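Side-chain contact in pectate lyase (Paenibacillus sp. 0602, PDB 5GT5), which cleaves polygalacturonate by beta-elimination and probably also partly methylated pectin, probably in an endo mode and with calcium as likely cofactor: residues A[376-381]-A[387-392]. The protein carries 1 engineered substitution. Residues are numbered along the deposited sequence; the frame is centred on the assembly and turned at random.
Sequences SSFRGS and SPLAPV
At the C-terminal end of the parallel beta-helix of this family 1 polysaccharide lyase, strand 378-380 meets the type I beta turn Ser387 to Ala390. The strand runs antiparallel to strand 369-372, and the turn folds back over the ring of Phe378. Phe378 has CG anti to the backbone N (chi1 176°), which lays the ring against the turn. Pro388 covers one face in a CH-pi contact. Pro388 CD sits 3.4 Å from the centroid of the Phe378 ring, 8° off the ring normal. Pro388 CG stands 3.5 Å from Phe378 CG, toward the root of the ring. Leu389 comes at the ring edge instead, with CD1 3.8 Å from Phe378 CE2. Leu389 CD1 also lies 3.8 Å from Gly380 O. Tyr371 of the neighbouring strand touches both Pro388 and Leu389, while Val366 and Pro347 also pack on Leu389. With an alanine in place of Phe378, Pro388 would probably lose the ring face it packs on and Leu389 CD1 its edge contact, opening a gap between strand and turn. The polar link is Ser387. Its hydroxyl accepts a bond from Leu389 N, forming an ST turn. Ser387 OG also donates to Ser381 O at 2.6 Å, in the carbonyl plane, with a C=O...donor angle of 150°.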
ATOM      1  N   SER A 376     -42.109  11.309  -1.257  1.00 14.36           N
ATOM      2  CA  SER A 376     -42.072  10.580  -2.514  1.00 14.59           C
ATOM      3  C   SER A 376     -41.511   9.185  -2.320  1.00 12.54           C
ATOM      4  O   SER A 376     -41.012   8.834  -1.253  1.00 14.17           O
ATOM      5  CB  SER A 376     -41.242  11.329  -3.553  1.00 14.16           C
ATOM      6  OG  SER A 376     -39.854  11.181  -3.302  1.00 13.62           O
ATOM      7  N   SER A 377     -41.585   8.380  -3.371  1.00 13.41           N
ATOM      8  CA  SER A 377     -41.036   7.039  -3.314  1.00 12.22           C
ATOM      9  C   SER A 377     -40.489   6.591  -4.667  1.00 14.70           C
ATOM     10  O   SER A 377     -41.204   6.610  -5.675  1.00 14.37           O
ATOM     11  CB  SER A 377     -42.104   6.064  -2.811  1.00 21.43           C
ATOM     12  OG  SER A 377     -41.566   4.765  -2.703  1.00 25.89           O
ATOM     13  N   PHE A 378     -39.215   6.214  -4.696  1.00  9.89           N
ATOM     14  CA  PHE A 378     -38.551   5.730  -5.880  1.00  9.74           C
ATOM     15  C   PHE A 378     -37.595   4.637  -5.475  1.00  9.41           C
ATOM     16  O   PHE A 378     -36.975   4.689  -4.408  1.00 12.53           O
ATOM     17  CB  PHE A 378     -37.787   6.874  -6.581  1.00  9.75           C
ATOM     18  CG  PHE A 378     -36.985   6.441  -7.791  1.00  8.60           C
ATOM     19  CD1 PHE A 378     -37.592   6.305  -9.041  1.00  9.13           C
ATOM     20  CD2 PHE A 378     -35.621   6.184  -7.690  1.00 10.88           C
ATOM     21  CE1 PHE A 378     -36.861   5.930 -10.152  1.00 10.16           C
ATOM     22  CE2 PHE A 378     -34.886   5.822  -8.817  1.00 11.85           C
ATOM     23  CZ  PHE A 378     -35.507   5.691 -10.049  1.00 13.62           C
ATOM     24  N   ARG A 379     -37.487   3.608  -6.288  1.00  9.32           N
ATOM     25  CA  ARG A 379     -36.393   2.671  -6.116  1.00  8.89           C
ATOM     26  C   ARG A 379     -35.845   2.421  -7.493  1.00  9.75           C
ATOM     27  O   ARG A 379     -36.590   2.050  -8.406  1.00 11.09           O
ATOM     28  CB  ARG A 379     -36.828   1.349  -5.466  1.00 10.28           C
ATOM     29  CG  ARG A 379     -35.676   0.357  -5.330  1.00 10.10           C
ATOM     30  CD  ARG A 379     -36.073  -0.870  -4.508  1.00 10.11           C
ATOM     31  NE  ARG A 379     -35.008  -1.856  -4.532  1.00 11.82           N
ATOM     32  CZ  ARG A 379     -34.948  -2.909  -3.721  1.00 14.51           C
ATOM     33  NH1 ARG A 379     -35.899  -3.101  -2.808  1.00 17.70           N
ATOM     34  NH2 ARG A 379     -33.937  -3.755  -3.815  1.00 14.97           N
ATOM     35  N   GLY A 380     -34.542   2.621  -7.670  1.00  7.99           N
ATOM     36  CA  GLY A 380     -33.955   2.406  -8.976  1.00  9.57           C
ATOM     37  C   GLY A 380     -32.562   2.963  -9.079  1.00  8.45           C
ATOM     38  O   GLY A 380     -31.811   3.027  -8.101  1.00  7.86           O
ATOM     39  N   SER A 381     -32.219   3.351 -10.294  1.00  9.11           N
ATOM     40  CA  SER A 381     -30.860   3.795 -10.614  1.00  7.06           C
ATOM     41  C   SER A 381     -30.841   5.253 -11.005  1.00  8.41           C
ATOM     42  O   SER A 381     -31.883   5.888 -11.168  1.00 10.80           O
ATOM     43  CB  SER A 381     -30.312   2.967 -11.759  1.00  9.32           C
ATOM     44  OG  SER A 381     -30.758   3.496 -12.990  1.00 12.14           O
ATOM     45  N   SER A 387     -35.368   9.683 -13.629  1.00 10.55           N
ATOM     46  CA  SER A 387     -34.936   9.276 -12.304  1.00 10.18           C
ATOM     47  C   SER A 387     -34.632  10.451 -11.395  1.00  9.06           C
ATOM     48  O   SER A 387     -33.905  11.359 -11.795  1.00  9.55           O
ATOM     49  CB  SER A 387     -33.686   8.455 -12.427  1.00  7.32           C
ATOM     50  OG  SER A 387     -33.200   8.186 -11.087  1.00  9.18           O
ATOM     51  N   PRO A 388     -35.134  10.406 -10.145  1.00  7.37           N
ATOM     52  CA  PRO A 388     -34.753  11.476  -9.211  1.00  8.64           C
ATOM     53  C   PRO A 388     -33.315  11.314  -8.713  1.00 11.54           C
ATOM     54  O   PRO A 388     -32.812  12.196  -8.018  1.00 11.77           O
ATOM     55  CB  PRO A 388     -35.744  11.307  -8.054  1.00  8.21           C
ATOM     56  CG  PRO A 388     -36.039   9.826  -8.027  1.00  9.69           C
ATOM     57  CD  PRO A 388     -36.041   9.426  -9.528  1.00  9.29           C
ATOM     58  N   LEU A 389     -32.666  10.223  -9.088  1.00  7.82           N
ATOM     59  CA  LEU A 389     -31.247  10.026  -8.763  1.00  8.91           C
ATOM     60  C   LEU A 389     -30.313  10.425  -9.926  1.00  6.54           C
ATOM     61  O   LEU A 389     -29.120  10.128  -9.899  1.00 10.00           O
ATOM     62  CB  LEU A 389     -31.005   8.578  -8.361  1.00  8.06           C
ATOM     63  CG  LEU A 389     -31.781   8.152  -7.126  1.00  9.64           C
ATOM     64  CD1 LEU A 389     -31.659   6.661  -6.896  1.00  9.41           C
ATOM     65  CD2 LEU A 389     -31.261   8.924  -5.917  1.00 12.94           C
ATOM     66  N   ALA A 390     -30.843  11.103 -10.954  1.00 10.43           N
ATOM     67  CA  ALA A 390     -29.992  11.503 -12.078  1.00 10.37           C
ATOM     68  C   ALA A 390     -28.927  12.512 -11.628  1.00  7.30           C
ATOM     69  O   ALA A 390     -29.190  13.371 -10.790  1.00  9.49           O
ATOM     70  CB  ALA A 390     -30.842  12.120 -13.181  1.00 11.22           C
ATOM     71  N   PRO A 391     -27.721  12.406 -12.181  1.00  8.71           N
ATOM     72  CA  PRO A 391     -26.685  13.367 -11.794  1.00  8.02           C
ATOM     73  C   PRO A 391     -26.971  14.762 -12.268  1.00  9.23           C
ATOM     74  O   PRO A 391     -27.402  14.952 -13.404  1.00 11.02           O
ATOM     75  CB  PRO A 391     -25.423  12.845 -12.507  1.00  8.61           C
ATOM     76  CG  PRO A 391     -25.721  11.425 -12.926  1.00 11.97           C
ATOM     77  CD  PRO A 391     -27.222  11.379 -13.115  1.00 10.50           C
ATOM     78  N   VAL A 392     -26.697  15.736 -11.416  1.00  9.47           N
ATOM     79  CA  VAL A 392     -26.814  17.148 -11.761  1.00  9.95           C
ATOM     80  C   VAL A 392     -25.549  17.861 -11.298  1.00  8.28           C
ATOM     81  O   VAL A 392     -24.874  17.371 -10.390  1.00  8.29           O
ATOM     82  CB  VAL A 392     -28.045  17.813 -11.108  1.00 10.12           C
ATOM     83  CG1 VAL A 392     -29.294  17.066 -11.473  1.00 13.78           C
ATOM     84  CG2 VAL A 392     -27.898  17.874  -9.597  1.00 12.92           C
TER